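Local coordinates for putative nitrite reductase NADPH (Small subunit) oxidoreductase protein (Vibrio parahaemolyticus RIMD 2210633, PDB 3C0D), which probably serves as the small subunit of a nitrite reductase [NAD(P)H] in nitrate assimilation, built on a Rieske-like domain, at residues Glu26-Ala31 and Cys92-Arg97; Ala31-Pro36 and Phe78-Gly83; Val43-Pro48 and Val54-Ile59. One frame throughout, in Å; residues are numbered along the deposited sequence.

Interaction 1: residues Glu26-Ala31 and Cys92-Arg97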
ATOM      1  N   GLU A  26       8.942   9.377  -5.447  1.00 35.30           N
ATOM      2  CA  GLU A  26       9.870   9.529  -6.541  1.00 38.62           C
ATOM      3  C   GLU A  26       9.240   9.178  -7.877  1.00 37.82           C
ATOM      4  O   GLU A  26       9.787   8.386  -8.634  1.00 38.86           O
ATOM      5  CB  GLU A  26      11.112   8.674  -6.293  1.00 42.12           C
ATOM      6  CG  GLU A  26      12.081   9.340  -5.334  1.00 50.00           C
ATOM      7  CD  GLU A  26      12.547  10.707  -5.840  1.00 54.77           C
ATOM      8  OE1 GLU A  26      13.240  10.764  -6.890  1.00 55.49           O
ATOM      9  OE2 GLU A  26      12.215  11.726  -5.189  1.00 57.92           O
ATOM     10  N   GLY A  27       8.074   9.757  -8.149  1.00 37.19           N
ATOM     11  CA  GLY A  27       7.415   9.533  -9.426  1.00 36.35           C
ATOM     12  C   GLY A  27       6.429   8.396  -9.614  1.00 36.07           C
ATOM     13  O   GLY A  27       5.591   8.447 -10.515  1.00 36.13           O
ATOM     14  N   GLU A  28       6.510   7.365  -8.783  1.00 36.40           N
ATOM     15  CA  GLU A  28       5.607   6.236  -8.914  1.00 35.31           C
ATOM     16  C   GLU A  28       4.341   6.400  -8.082  1.00 34.28           C
ATOM     17  O   GLU A  28       4.379   6.940  -6.987  1.00 34.35           O
ATOM     18  CB  GLU A  28       6.335   4.955  -8.522  1.00 36.11           C
ATOM     19  CG  GLU A  28       7.524   4.638  -9.417  1.00 40.05           C
ATOM     20  CD  GLU A  28       8.172   3.297  -9.081  1.00 43.06           C
ATOM     21  OE1 GLU A  28       7.439   2.274  -9.022  1.00 39.83           O
ATOM     22  OE2 GLU A  28       9.412   3.272  -8.887  1.00 42.61           O
ATOM     23  N   ARG A  29       3.220   5.930  -8.616  1.00 34.30           N
ATOM     24  CA  ARG A  29       1.938   6.016  -7.928  1.00 34.10           C
ATOM     25  C   ARG A  29       1.893   5.031  -6.792  1.00 33.04           C
ATOM     26  O   ARG A  29       1.959   3.832  -7.033  1.00 33.77           O
ATOM     27  CB  ARG A  29       0.794   5.647  -8.855  1.00 35.62           C
ATOM     28  CG  ARG A  29      -0.475   6.390  -8.528  1.00 35.80           C
ATOM     29  CD  ARG A  29      -0.512   7.604  -9.384  1.00 33.39           C
ATOM     30  NE  ARG A  29       0.753   7.715 -10.074  1.00 31.68           N
ATOM     31  CZ  ARG A  29       0.935   8.492 -11.117  1.00 35.79           C
ATOM     32  NH1 ARG A  29      -0.085   9.209 -11.569  1.00 38.79           N
ATOM     33  NH2 ARG A  29       2.124   8.556 -11.699  1.00 39.67           N
ATOM     34  N   VAL A  30       1.736   5.518  -5.563  1.00 31.72           N
ATOM     35  CA  VAL A  30       1.696   4.639  -4.398  1.00 28.32           C
ATOM     36  C   VAL A  30       0.399   4.767  -3.597  1.00 27.76           C
ATOM     37  O   VAL A  30      -0.195   5.844  -3.507  1.00 27.01           O
ATOM     38  CB  VAL A  30       2.889   4.931  -3.462  1.00 27.90           C
ATOM     39  CG1 VAL A  30       2.915   3.945  -2.318  1.00 25.26           C
ATOM     40  CG2 VAL A  30       4.178   4.878  -4.248  1.00 26.10           C
ATOM     41  N   ALA A  31      -0.035   3.655  -3.018  1.00 25.63           N
ATOM     42  CA  ALA A  31      -1.245   3.633  -2.210  1.00 27.53           C
ATOM     43  C   ALA A  31      -0.855   3.333  -0.768  1.00 28.02           C
ATOM     44  O   ALA A  31      -0.236   2.311  -0.502  1.00 31.10           O
ATOM     45  CB  ALA A  31      -2.217   2.564  -2.733  1.00 23.04           C
ATOM     46  N   CYS A  92       1.773  -9.420  -8.793  1.00 54.54           N
ATOM     47  CA  CYS A  92       2.267  -8.961  -7.505  1.00 52.65           C
ATOM     48  C   CYS A  92       2.443  -7.443  -7.568  1.00 50.54           C
ATOM     49  O   CYS A  92       2.902  -6.916  -8.581  1.00 51.37           O
ATOM     50  CB  CYS A  92       3.609  -9.644  -7.205  1.00 53.48           C
ATOM     51  SG  CYS A  92       4.267  -9.386  -5.537  1.00 57.97           S
ATOM     52  N   LEU A  93       2.074  -6.739  -6.501  1.00 47.36           N
ATOM     53  CA  LEU A  93       2.203  -5.283  -6.474  1.00 45.09           C
ATOM     54  C   LEU A  93       3.553  -4.841  -5.920  1.00 44.21           C
ATOM     55  O   LEU A  93       4.109  -5.478  -5.020  1.00 44.19           O
ATOM     56  CB  LEU A  93       1.100  -4.655  -5.616  1.00 45.11           C
ATOM     57  CG  LEU A  93      -0.382  -4.849  -5.945  1.00 45.01           C
ATOM     58  CD1 LEU A  93      -1.227  -4.019  -4.991  1.00 43.56           C
ATOM     59  CD2 LEU A  93      -0.647  -4.431  -7.366  1.00 46.35           C
ATOM     60  N   LYS A  94       4.083  -3.742  -6.446  1.00 42.01           N
ATOM     61  CA  LYS A  94       5.358  -3.244  -5.951  1.00 41.46           C
ATOM     62  C   LYS A  94       5.107  -2.681  -4.554  1.00 42.28           C
ATOM     63  O   LYS A  94       4.044  -2.107  -4.280  1.00 40.10           O
ATOM     64  CB  LYS A  94       5.925  -2.166  -6.883  1.00 39.67           C
ATOM     65  CG  LYS A  94       7.301  -1.675  -6.478  1.00 37.59           C
ATOM     66  CD  LYS A  94       7.904  -0.755  -7.524  1.00 38.34           C
ATOM     67  CE  LYS A  94       9.301  -0.266  -7.111  1.00 38.00           C
ATOM     68  NZ  LYS A  94       9.875   0.789  -8.015  1.00 36.42           N
ATOM     69  N   THR A  95       6.090  -2.862  -3.675  1.00 43.60           N
ATOM     70  CA  THR A  95       6.000  -2.411  -2.287  1.00 45.40           C
ATOM     71  C   THR A  95       7.088  -1.421  -1.899  1.00 45.11           C
ATOM     72  O   THR A  95       8.154  -1.390  -2.498  1.00 46.95           O
ATOM     73  CB  THR A  95       6.107  -3.596  -1.317  1.00 47.19           C
ATOM     74  OG1 THR A  95       7.269  -4.369  -1.650  1.00 49.65           O
ATOM     75  CG2 THR A  95       4.865  -4.474  -1.401  1.00 48.55           C
ATOM     76  N   TRP A  96       6.806  -0.614  -0.885  1.00 44.69           N
ATOM     77  CA  TRP A  96       7.765   0.365  -0.384  1.00 44.59           C
ATOM     78  C   TRP A  96       7.848   0.246   1.136  1.00 44.19           C
ATOM     79  O   TRP A  96       6.822   0.211   1.811  1.00 41.97           O
ATOM     80  CB  TRP A  96       7.329   1.782  -0.756  1.00 45.31           C
ATOM     81  CG  TRP A  96       7.623   2.169  -2.176  1.00 46.03           C
ATOM     82  CD1 TRP A  96       8.692   2.893  -2.626  1.00 45.64           C
ATOM     83  CD2 TRP A  96       6.822   1.880  -3.326  1.00 44.92           C
ATOM     84  NE1 TRP A  96       8.602   3.076  -3.983  1.00 45.32           N
ATOM     85  CE2 TRP A  96       7.464   2.464  -4.439  1.00 44.54           C
ATOM     86  CE3 TRP A  96       5.623   1.186  -3.523  1.00 46.16           C
ATOM     87  CZ2 TRP A  96       6.945   2.376  -5.736  1.00 44.07           C
ATOM     88  CZ3 TRP A  96       5.103   1.097  -4.818  1.00 48.39           C
ATOM     89  CH2 TRP A  96       5.769   1.691  -5.907  1.00 45.49           C
ATOM     90  N   ARG A  97       9.067   0.183   1.662  1.00 45.01           N
ATOM     91  CA  ARG A  97       9.267   0.066   3.096  1.00 47.72           C
ATOM     92  C   ARG A  97       8.807   1.363   3.770  1.00 48.56           C
ATOM     93  O   ARG A  97       9.254   2.447   3.401  1.00 49.02           O
ATOM     94  CB  ARG A  97      10.748  -0.188   3.403  1.00 52.24           C
ATOM     95  CG  ARG A  97      11.375  -1.395   2.688  1.00 55.10           C
ATOM     96  CD  ARG A  97      12.564  -1.912   3.491  1.00 58.41           C
ATOM     97  NE  ARG A  97      12.124  -2.273   4.840  1.00 61.13           N
ATOM     98  CZ  ARG A  97      12.920  -2.383   5.900  1.00 62.52           C
ATOM     99  NH1 ARG A  97      14.226  -2.165   5.783  1.00 62.00           N
ATOM    100  NH2 ARG A  97      12.404  -2.689   7.087  1.00 60.80           N
TER

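Interaction 2: residues Ala31-Pro36 and Phe78-Gly83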
ATOM      1  N   ALA A  31      -0.035   3.655  -3.018  1.00 25.63           N
ATOM      2  CA  ALA A  31      -1.245   3.633  -2.210  1.00 27.53           C
ATOM      3  C   ALA A  31      -0.855   3.333  -0.768  1.00 28.02           C
ATOM      4  O   ALA A  31      -0.236   2.311  -0.502  1.00 31.10           O
ATOM      5  CB  ALA A  31      -2.217   2.564  -2.733  1.00 23.04           C
ATOM      6  N   LEU A  32      -1.191   4.230   0.156  1.00 28.30           N
ATOM      7  CA  LEU A  32      -0.868   4.018   1.558  1.00 29.70           C
ATOM      8  C   LEU A  32      -2.076   3.453   2.288  1.00 31.57           C
ATOM      9  O   LEU A  32      -3.203   3.902   2.078  1.00 31.58           O
ATOM     10  CB  LEU A  32      -0.438   5.318   2.230  1.00 27.06           C
ATOM     11  CG  LEU A  32       0.826   5.967   1.681  1.00 27.19           C
ATOM     12  CD1 LEU A  32       1.346   6.965   2.690  1.00 26.83           C
ATOM     13  CD2 LEU A  32       1.881   4.903   1.388  1.00 25.58           C
ATOM     14  N   PHE A  33      -1.837   2.468   3.147  1.00 30.69           N
ATOM     15  CA  PHE A  33      -2.914   1.838   3.890  1.00 33.06           C
ATOM     16  C   PHE A  33      -2.517   1.741   5.353  1.00 34.01           C
ATOM     17  O   PHE A  33      -1.642   0.950   5.720  1.00 35.10           O
ATOM     18  CB  PHE A  33      -3.187   0.435   3.347  1.00 31.42           C
ATOM     19  CG  PHE A  33      -3.973   0.414   2.072  1.00 31.91           C
ATOM     20  CD1 PHE A  33      -5.354   0.627   2.085  1.00 33.46           C
ATOM     21  CD2 PHE A  33      -3.350   0.098   0.858  1.00 33.94           C
ATOM     22  CE1 PHE A  33      -6.119   0.520   0.899  1.00 32.12           C
ATOM     23  CE2 PHE A  33      -4.099  -0.014  -0.342  1.00 32.22           C
ATOM     24  CZ  PHE A  33      -5.483   0.196  -0.311  1.00 32.87           C
ATOM     25  N   TYR A  34      -3.168   2.542   6.189  1.00 34.13           N
ATOM     26  CA  TYR A  34      -2.879   2.542   7.619  1.00 35.16           C
ATOM     27  C   TYR A  34      -3.701   1.485   8.362  1.00 34.78           C
ATOM     28  O   TYR A  34      -4.924   1.567   8.404  1.00 35.40           O
ATOM     29  CB  TYR A  34      -3.158   3.937   8.194  1.00 35.18           C
ATOM     30  CG  TYR A  34      -3.204   4.008   9.700  1.00 34.46           C
ATOM     31  CD1 TYR A  34      -2.213   3.410  10.477  1.00 33.78           C
ATOM     32  CD2 TYR A  34      -4.213   4.715  10.349  1.00 35.42           C
ATOM     33  CE1 TYR A  34      -2.222   3.518  11.879  1.00 35.88           C
ATOM     34  CE2 TYR A  34      -4.228   4.838  11.750  1.00 36.49           C
ATOM     35  CZ  TYR A  34      -3.225   4.240  12.508  1.00 35.79           C
ATOM     36  OH  TYR A  34      -3.192   4.403  13.879  1.00 36.51           O
ATOM     37  N   ILE A  35      -3.021   0.493   8.931  1.00 34.76           N
ATOM     38  CA  ILE A  35      -3.688  -0.565   9.690  1.00 38.11           C
ATOM     39  C   ILE A  35      -3.331  -0.351  11.158  1.00 41.16           C
ATOM     40  O   ILE A  35      -2.197  -0.612  11.558  1.00 40.26           O
ATOM     41  CB  ILE A  35      -3.188  -1.978   9.294  1.00 37.34           C
ATOM     42  CG1 ILE A  35      -3.175  -2.135   7.771  1.00 35.47           C
ATOM     43  CG2 ILE A  35      -4.089  -3.026   9.895  1.00 34.62           C
ATOM     44  CD1 ILE A  35      -4.551  -1.982   7.129  1.00 35.06           C
ATOM     45  N   PRO A  36      -4.294   0.116  11.982  1.00 44.57           N
ATOM     46  CA  PRO A  36      -4.063   0.367  13.415  1.00 45.72           C
ATOM     47  C   PRO A  36      -3.152  -0.637  14.136  1.00 47.30           C
ATOM     48  O   PRO A  36      -2.138  -0.249  14.727  1.00 47.27           O
ATOM     49  CB  PRO A  36      -5.472   0.380  13.993  1.00 44.26           C
ATOM     50  CG  PRO A  36      -6.268   0.982  12.881  1.00 44.54           C
ATOM     51  CD  PRO A  36      -5.725   0.279  11.651  1.00 43.45           C
ATOM     52  N   PHE A  78      -4.950  -8.544  -3.211  1.00 42.98           N
ATOM     53  CA  PHE A  78      -3.509  -8.334  -3.145  1.00 43.13           C
ATOM     54  C   PHE A  78      -3.020  -8.133  -1.715  1.00 44.04           C
ATOM     55  O   PHE A  78      -3.475  -7.214  -1.041  1.00 45.40           O
ATOM     56  CB  PHE A  78      -3.134  -7.101  -3.953  1.00 41.92           C
ATOM     57  CG  PHE A  78      -3.342  -7.247  -5.429  1.00 40.26           C
ATOM     58  CD1 PHE A  78      -2.329  -7.752  -6.237  1.00 39.20           C
ATOM     59  CD2 PHE A  78      -4.524  -6.810  -6.024  1.00 38.74           C
ATOM     60  CE1 PHE A  78      -2.483  -7.812  -7.629  1.00 39.13           C
ATOM     61  CE2 PHE A  78      -4.688  -6.866  -7.409  1.00 37.75           C
ATOM     62  CZ  PHE A  78      -3.663  -7.367  -8.212  1.00 38.12           C
ATOM     63  N   SER A  79      -2.090  -8.974  -1.266  1.00 43.69           N
ATOM     64  CA  SER A  79      -1.518  -8.864   0.079  1.00 43.53           C
ATOM     65  C   SER A  79      -0.809  -7.535   0.344  1.00 44.92           C
ATOM     66  O   SER A  79       0.142  -7.204  -0.361  1.00 46.70           O
ATOM     67  CB  SER A  79      -0.491  -9.958   0.302  1.00 42.23           C
ATOM     68  OG  SER A  79       0.413  -9.546   1.316  1.00 44.04           O
ATOM     69  N   LEU A  80      -1.229  -6.802   1.375  1.00 45.96           N
ATOM     70  CA  LEU A  80      -0.595  -5.517   1.706  1.00 47.73           C
ATOM     71  C   LEU A  80       0.870  -5.643   2.129  1.00 49.58           C
ATOM     72  O   LEU A  80       1.650  -4.691   1.991  1.00 50.70           O
ATOM     73  CB  LEU A  80      -1.367  -4.792   2.821  1.00 44.82           C
ATOM     74  CG  LEU A  80      -2.792  -4.315   2.517  1.00 44.06           C
ATOM     75  CD1 LEU A  80      -3.325  -3.539   3.706  1.00 43.84           C
ATOM     76  CD2 LEU A  80      -2.805  -3.444   1.266  1.00 42.26           C
ATOM     77  N   LYS A  81       1.249  -6.807   2.646  1.00 51.73           N
ATOM     78  CA  LYS A  81       2.625  -6.991   3.077  1.00 53.59           C
ATOM     79  C   LYS A  81       3.585  -7.322   1.942  1.00 53.37           C
ATOM     80  O   LYS A  81       4.578  -6.619   1.733  1.00 53.60           O
ATOM     81  CB  LYS A  81       2.720  -8.081   4.146  1.00 54.39           C
ATOM     82  CG  LYS A  81       4.155  -8.289   4.611  1.00 57.53           C
ATOM     83  CD  LYS A  81       4.773  -6.946   5.035  1.00 60.91           C
ATOM     84  CE  LYS A  81       6.303  -6.984   5.067  1.00 60.91           C
ATOM     85  NZ  LYS A  81       6.894  -5.629   5.312  1.00 59.16           N
ATOM     86  N   SER A  82       3.293  -8.396   1.218  1.00 53.05           N
ATOM     87  CA  SER A  82       4.154  -8.829   0.131  1.00 53.04           C
ATOM     88  C   SER A  82       3.750  -8.260  -1.214  1.00 53.26           C
ATOM     89  O   SER A  82       4.605  -7.966  -2.043  1.00 54.72           O
ATOM     90  CB  SER A  82       4.191 -10.358   0.065  1.00 52.20           C
ATOM     91  OG  SER A  82       2.884 -10.904   0.056  1.00 53.06           O
ATOM     92  N   GLY A  83       2.450  -8.098  -1.430  1.00 52.65           N
ATOM     93  CA  GLY A  83       1.975  -7.560  -2.689  1.00 52.15           C
ATOM     94  C   GLY A  83       1.414  -8.641  -3.589  1.00 52.44           C
ATOM     95  O   GLY A  83       0.745  -8.359  -4.584  1.00 52.46           O
TER

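Interaction 3: residues Val43-Pro48 and Val54-Ile59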
ATOM      1  N   VAL A  43       1.696   0.176  -1.390  1.00 33.24           N
ATOM      2  CA  VAL A  43       1.695  -0.722  -2.550  1.00 32.64           C
ATOM      3  C   VAL A  43       1.453   0.136  -3.792  1.00 34.05           C
ATOM      4  O   VAL A  43       0.925   1.239  -3.671  1.00 36.47           O
ATOM      5  CB  VAL A  43       0.572  -1.777  -2.463  1.00 32.43           C
ATOM      6  CG1 VAL A  43       0.835  -2.741  -1.318  1.00 32.40           C
ATOM      7  CG2 VAL A  43      -0.777  -1.085  -2.272  1.00 33.01           C
ATOM      8  N   GLN A  44       1.835  -0.340  -4.975  1.00 32.30           N
ATOM      9  CA  GLN A  44       1.594   0.443  -6.184  1.00 30.37           C
ATOM     10  C   GLN A  44       0.095   0.655  -6.326  1.00 30.48           C
ATOM     11  O   GLN A  44      -0.692  -0.269  -6.105  1.00 29.62           O
ATOM     12  CB  GLN A  44       2.098  -0.282  -7.418  1.00 31.06           C
ATOM     13  CG  GLN A  44       1.232  -1.433  -7.855  1.00 30.22           C
ATOM     14  CD  GLN A  44       1.848  -2.159  -9.018  1.00 34.49           C
ATOM     15  OE1 GLN A  44       2.976  -2.653  -8.922  1.00 35.86           O
ATOM     16  NE2 GLN A  44       1.125  -2.224 -10.135  1.00 33.00           N
ATOM     17  N   ASP A  45      -0.290   1.868  -6.708  1.00 30.09           N
ATOM     18  CA  ASP A  45      -1.687   2.211  -6.855  1.00 29.95           C
ATOM     19  C   ASP A  45      -2.235   1.691  -8.146  1.00 30.86           C
ATOM     20  O   ASP A  45      -3.426   1.430  -8.242  1.00 32.62           O
ATOM     21  CB  ASP A  45      -1.891   3.719  -6.784  1.00 31.24           C
ATOM     22  CG  ASP A  45      -3.361   4.099  -6.691  1.00 32.41           C
ATOM     23  OD1 ASP A  45      -4.085   3.499  -5.865  1.00 34.29           O
ATOM     24  OD2 ASP A  45      -3.797   5.002  -7.433  1.00 31.31           O
ATOM     25  N   TRP A  46      -1.373   1.534  -9.140  1.00 31.75           N
ATOM     26  CA  TRP A  46      -1.812   1.007 -10.429  1.00 34.07           C
ATOM     27  C   TRP A  46      -2.137  -0.502 -10.332  1.00 33.82           C
ATOM     28  O   TRP A  46      -1.315  -1.294  -9.874  1.00 34.93           O
ATOM     29  CB  TRP A  46      -0.721   1.281 -11.473  1.00 36.07           C
ATOM     30  CG  TRP A  46      -0.957   0.718 -12.850  1.00 37.04           C
ATOM     31  CD1 TRP A  46      -0.520  -0.477 -13.328  1.00 37.40           C
ATOM     32  CD2 TRP A  46      -1.650   1.353 -13.932  1.00 39.00           C
ATOM     33  NE1 TRP A  46      -0.886  -0.629 -14.640  1.00 38.18           N
ATOM     34  CE2 TRP A  46      -1.580   0.480 -15.040  1.00 40.06           C
ATOM     35  CE3 TRP A  46      -2.318   2.581 -14.077  1.00 40.03           C
ATOM     36  CZ2 TRP A  46      -2.159   0.789 -16.280  1.00 38.69           C
ATOM     37  CZ3 TRP A  46      -2.892   2.892 -15.310  1.00 39.40           C
ATOM     38  CH2 TRP A  46      -2.804   1.999 -16.396  1.00 39.20           C
ATOM     39  N   ASP A  47      -3.352  -0.869 -10.737  1.00 33.71           N
ATOM     40  CA  ASP A  47      -3.827  -2.251 -10.740  1.00 34.52           C
ATOM     41  C   ASP A  47      -3.317  -2.949 -12.001  1.00 36.51           C
ATOM     42  O   ASP A  47      -3.770  -2.658 -13.109  1.00 37.78           O
ATOM     43  CB  ASP A  47      -5.354  -2.268 -10.746  1.00 35.12           C
ATOM     44  CG  ASP A  47      -5.922  -3.667 -10.876  1.00 36.81           C
ATOM     45  OD1 ASP A  47      -5.147  -4.607 -11.157  1.00 38.65           O
ATOM     46  OD2 ASP A  47      -7.146  -3.827 -10.706  1.00 36.99           O
ATOM     47  N   PRO A  48      -2.390  -3.898 -11.852  1.00 37.75           N
ATOM     48  CA  PRO A  48      -1.816  -4.636 -12.991  1.00 38.18           C
ATOM     49  C   PRO A  48      -2.831  -5.429 -13.801  1.00 38.23           C
ATOM     50  O   PRO A  48      -2.591  -5.772 -14.948  1.00 37.72           O
ATOM     51  CB  PRO A  48      -0.790  -5.541 -12.328  1.00 38.84           C
ATOM     52  CG  PRO A  48      -1.452  -5.847 -11.003  1.00 39.42           C
ATOM     53  CD  PRO A  48      -1.992  -4.501 -10.570  1.00 37.67           C
ATOM     54  N   VAL A  54      -6.085   2.658  -9.203  1.00 28.72           N
ATOM     55  CA  VAL A  54      -7.311   2.489  -8.451  1.00 27.63           C
ATOM     56  C   VAL A  54      -7.171   1.692  -7.153  1.00 28.34           C
ATOM     57  O   VAL A  54      -8.160   1.519  -6.426  1.00 27.93           O
ATOM     58  CB  VAL A  54      -8.381   1.830  -9.354  1.00 27.23           C
ATOM     59  CG1 VAL A  54      -8.085   0.359  -9.556  1.00 24.45           C
ATOM     60  CG2 VAL A  54      -9.754   2.037  -8.756  1.00 28.10           C
HETATM   61  N   MSE A  55      -5.962   1.230  -6.840  1.00 28.45           N
HETATM   62  CA  MSE A  55      -5.777   0.439  -5.636  1.00 30.13           C
HETATM   63  C   MSE A  55      -6.112   1.172  -4.356  1.00 29.38           C
HETATM   64  O   MSE A  55      -6.461   0.552  -3.349  1.00 29.04           O
HETATM   65  CB  MSE A  55      -4.355  -0.113  -5.557  1.00 33.41           C
HETATM   66  CG  MSE A  55      -4.010  -1.127  -6.661  1.00 41.55           C
HETATM   67 SE   MSE A  55      -5.293  -2.611  -6.960  1.00 53.32          SE
HETATM   68  CE  MSE A  55      -5.125  -3.524  -5.243  1.00 44.23           C
ATOM     69  N   SER A  56      -6.033   2.492  -4.373  1.00 26.89           N
ATOM     70  CA  SER A  56      -6.345   3.219  -3.155  1.00 28.10           C
ATOM     71  C   SER A  56      -7.828   3.072  -2.838  1.00 29.08           C
ATOM     72  O   SER A  56      -8.255   3.238  -1.707  1.00 30.49           O
ATOM     73  CB  SER A  56      -5.987   4.693  -3.311  1.00 28.06           C
ATOM     74  OG  SER A  56      -7.114   5.461  -3.667  1.00 29.18           O
ATOM     75  N   ARG A  57      -8.612   2.717  -3.841  1.00 31.72           N
ATOM     76  CA  ARG A  57     -10.046   2.590  -3.664  1.00 31.20           C
ATOM     77  C   ARG A  57     -10.510   1.174  -3.341  1.00 31.19           C
ATOM     78  O   ARG A  57     -11.702   0.929  -3.209  1.00 32.42           O
ATOM     79  CB  ARG A  57     -10.760   3.096  -4.928  1.00 32.16           C
ATOM     80  CG  ARG A  57     -10.504   4.571  -5.301  1.00 32.82           C
ATOM     81  CD  ARG A  57     -10.989   5.511  -4.210  1.00 36.03           C
ATOM     82  NE  ARG A  57     -12.322   5.133  -3.755  1.00 41.07           N
ATOM     83  CZ  ARG A  57     -12.794   5.379  -2.536  1.00 43.49           C
ATOM     84  NH1 ARG A  57     -12.031   6.007  -1.647  1.00 44.60           N
ATOM     85  NH2 ARG A  57     -14.019   4.978  -2.202  1.00 43.08           N
ATOM     86  N   GLY A  58      -9.583   0.237  -3.203  1.00 32.48           N
ATOM     87  CA  GLY A  58      -9.981  -1.138  -2.914  1.00 32.10           C
ATOM     88  C   GLY A  58     -10.322  -1.432  -1.458  1.00 33.70           C
ATOM     89  O   GLY A  58      -9.712  -0.878  -0.539  1.00 33.34           O
ATOM     90  N   ILE A  59     -11.291  -2.317  -1.244  1.00 34.51           N
ATOM     91  CA  ILE A  59     -11.715  -2.686   0.099  1.00 36.51           C
ATOM     92  C   ILE A  59     -10.688  -3.567   0.808  1.00 38.84           C
ATOM     93  O   ILE A  59     -10.266  -4.596   0.270  1.00 37.74           O
ATOM     94  CB  ILE A  59     -13.071  -3.427   0.061  1.00 36.60           C
ATOM     95  CG1 ILE A  59     -14.172  -2.446  -0.341  1.00 36.31           C
ATOM     96  CG2 ILE A  59     -13.371  -4.071   1.419  1.00 32.71           C
ATOM     97  CD1 ILE A  59     -15.540  -3.074  -0.432  1.00 35.55           C
TER

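Interaction 1: residues Glu26-Ala31 and Cys92-Arg97
W96 takes three neighbours round its indole in this contact between strands 28-35 and 95-100, which flank strand 39-47 in the antiparallel sheet of the Rieske-like fold. The two strands do not pair directly: the CA atoms of V30 and W96 are 8.4 Å apart, and side chains bridge the gap. V30 covers one face of the ring. Its CG2 stands 3.8 Å from the centroid of the W96 six-membered ring and only 4° off the normal, a well-centred CH-pi contact, while CG1 reaches CE3. On the opposite face lies CG of K94, two residues earlier in the chain, just before the strand. E28 comes in at the edge, where its OE1 is 3.3 Å from CZ2 of W96, with carboxylate and ring planes 69° apart.

K94 sends an extended chain across E28 at about a right angle, its CG anti to the backbone N (chi1 -176°). The salt bridge is uneven: NZ of K94 meets OE2 of E28 at 2.7 Å through the syn lone pair, and OE1 at 3.0 Å in a weak bond. Deeper in, V30 also packs on V23 and A42. The indole thus has aliphatic carbon on both faces and the carboxylate of an ion pair at its edge, where that carboxylate would be drawn to the slightly positive ring C-H groups and the nearby ammonium would help keep E28 ionised.

Interaction 2: residues Ala31-Pro36 and Phe78-Gly83
L80 meets F33 and I35 in a contact that is wholly apolar across the two segments. Its isobutyl group divides the work between two methyls. CD2 lies against the F33 ring, 3.6 Å from CD2 of F33, with CE2 a little farther off, and the two side chains run roughly at right angles. CD1 instead sits 4.0 Å from CB of F33 and equally far from CD1 of I35. The bend at chi2 of I35 (-61°) sets its CD1 against that methyl, while L80 carries CG beside its backbone N (chi1 -66°), which directs both methyls across to the strand. V69 of strand 67-70 touches both F33 and L80, and F18 packs on I35. All three residues of the contact are buried, and they join strand 28-35 of the larger sheet to the end of the three-stranded sheet 59-62, 67-70, 77-79, which probably corresponds to the cluster-binding subdomain of true Rieske proteins.

The side-chain hydrogen bonds belong to 78-83, where the chain leaves strand 77-79. OG of S79 is 3.2 Å from N of K81, a weak bond of the ST-turn kind, and 3.1 Å from OG of S82, either hydroxyl being able to donate. A further weak backbone bond, 2.7 Å from N of G83 to O of S79, spans the turn, and G83 ends it with a positive phi (103°). The carbonyl O of G83 lies in plane at the edge of the F78 ring. The chemistry is thus divided: hydroxyls and amides shape the turn, and the methyls of L80 meet F33 and I35 by dispersion and burial, with no hydrogen bond between the two segments.

Interaction 3: residues Val43-Pro48 and Val54-Ile59
The short 3-10 turn 55-57 is held at its start by D45, in the stretch where the chain passes from strand 39-47 of the large sheet toward the three-stranded sheet. Three successive backbone N-H groups, of V54, M55 and S56, point to this one aspartate. Its carbonyl O takes two of them: N of M55 at 2.9 Å, in the carbonyl plane and fairly straight (163° at the hydrogen), and N of V54 at 3.1 Å from above that plane, off the lone pairs. The carboxylate takes the third, OD1 of D45 lying 2.7 Å from N of S56, approached nearly along its C-O axis. With CG anti to the backbone N (chi1 -170°), the side chain swings forward to the turn, so main chain and side chain of one buried residue both receive it.

In Rieske-like folds this region leads into the subdomain that holds the cluster in true Rieske proteins, and here its apolar side is filled by selenomethionine M55. Bent at chi2 and chi3, the side chain places SE 3.8 Å from CB of D47 and goes on to touch F78; its CG also lies close to O of Q44. CG1 of V54 rests 4.0 Å from the same CB of D47. The D47 carboxylate is engaged elsewhere, OD2 with S71 and OD1 with N of I49. Within 43-48, Q44 spans its neighbour: NE2 donates to O of W46 at 2.6 Å, nearly in its own amide plane, while OE1 accepts from N of K94, just before strand 95-100.

In the fold
The three contacts sample one Rieske-like domain at different depths. Interaction 2 is fully buried and purely apolar, interaction 3 is partly buried and led by backbone hydrogen bonds, and interaction 1, partly buried with an exposed lysine, is the one with a salt bridge. Strand 28-35 serves interactions 1 and 2, which share A31; strand 39-47, used by interaction 3, lies beside it, with A31 N probably bonded to V43 O, and also pairs with strand 95-100. Interactions 2 and 3 are also joined by packing, M55 on F78 and its carbonyl O beside the F33 ring. L93 probably bonds to G83, tying 92-97 to 78-83. The purely apolar contact lies nearest the chain centre; the partly buried ones use polar bonds.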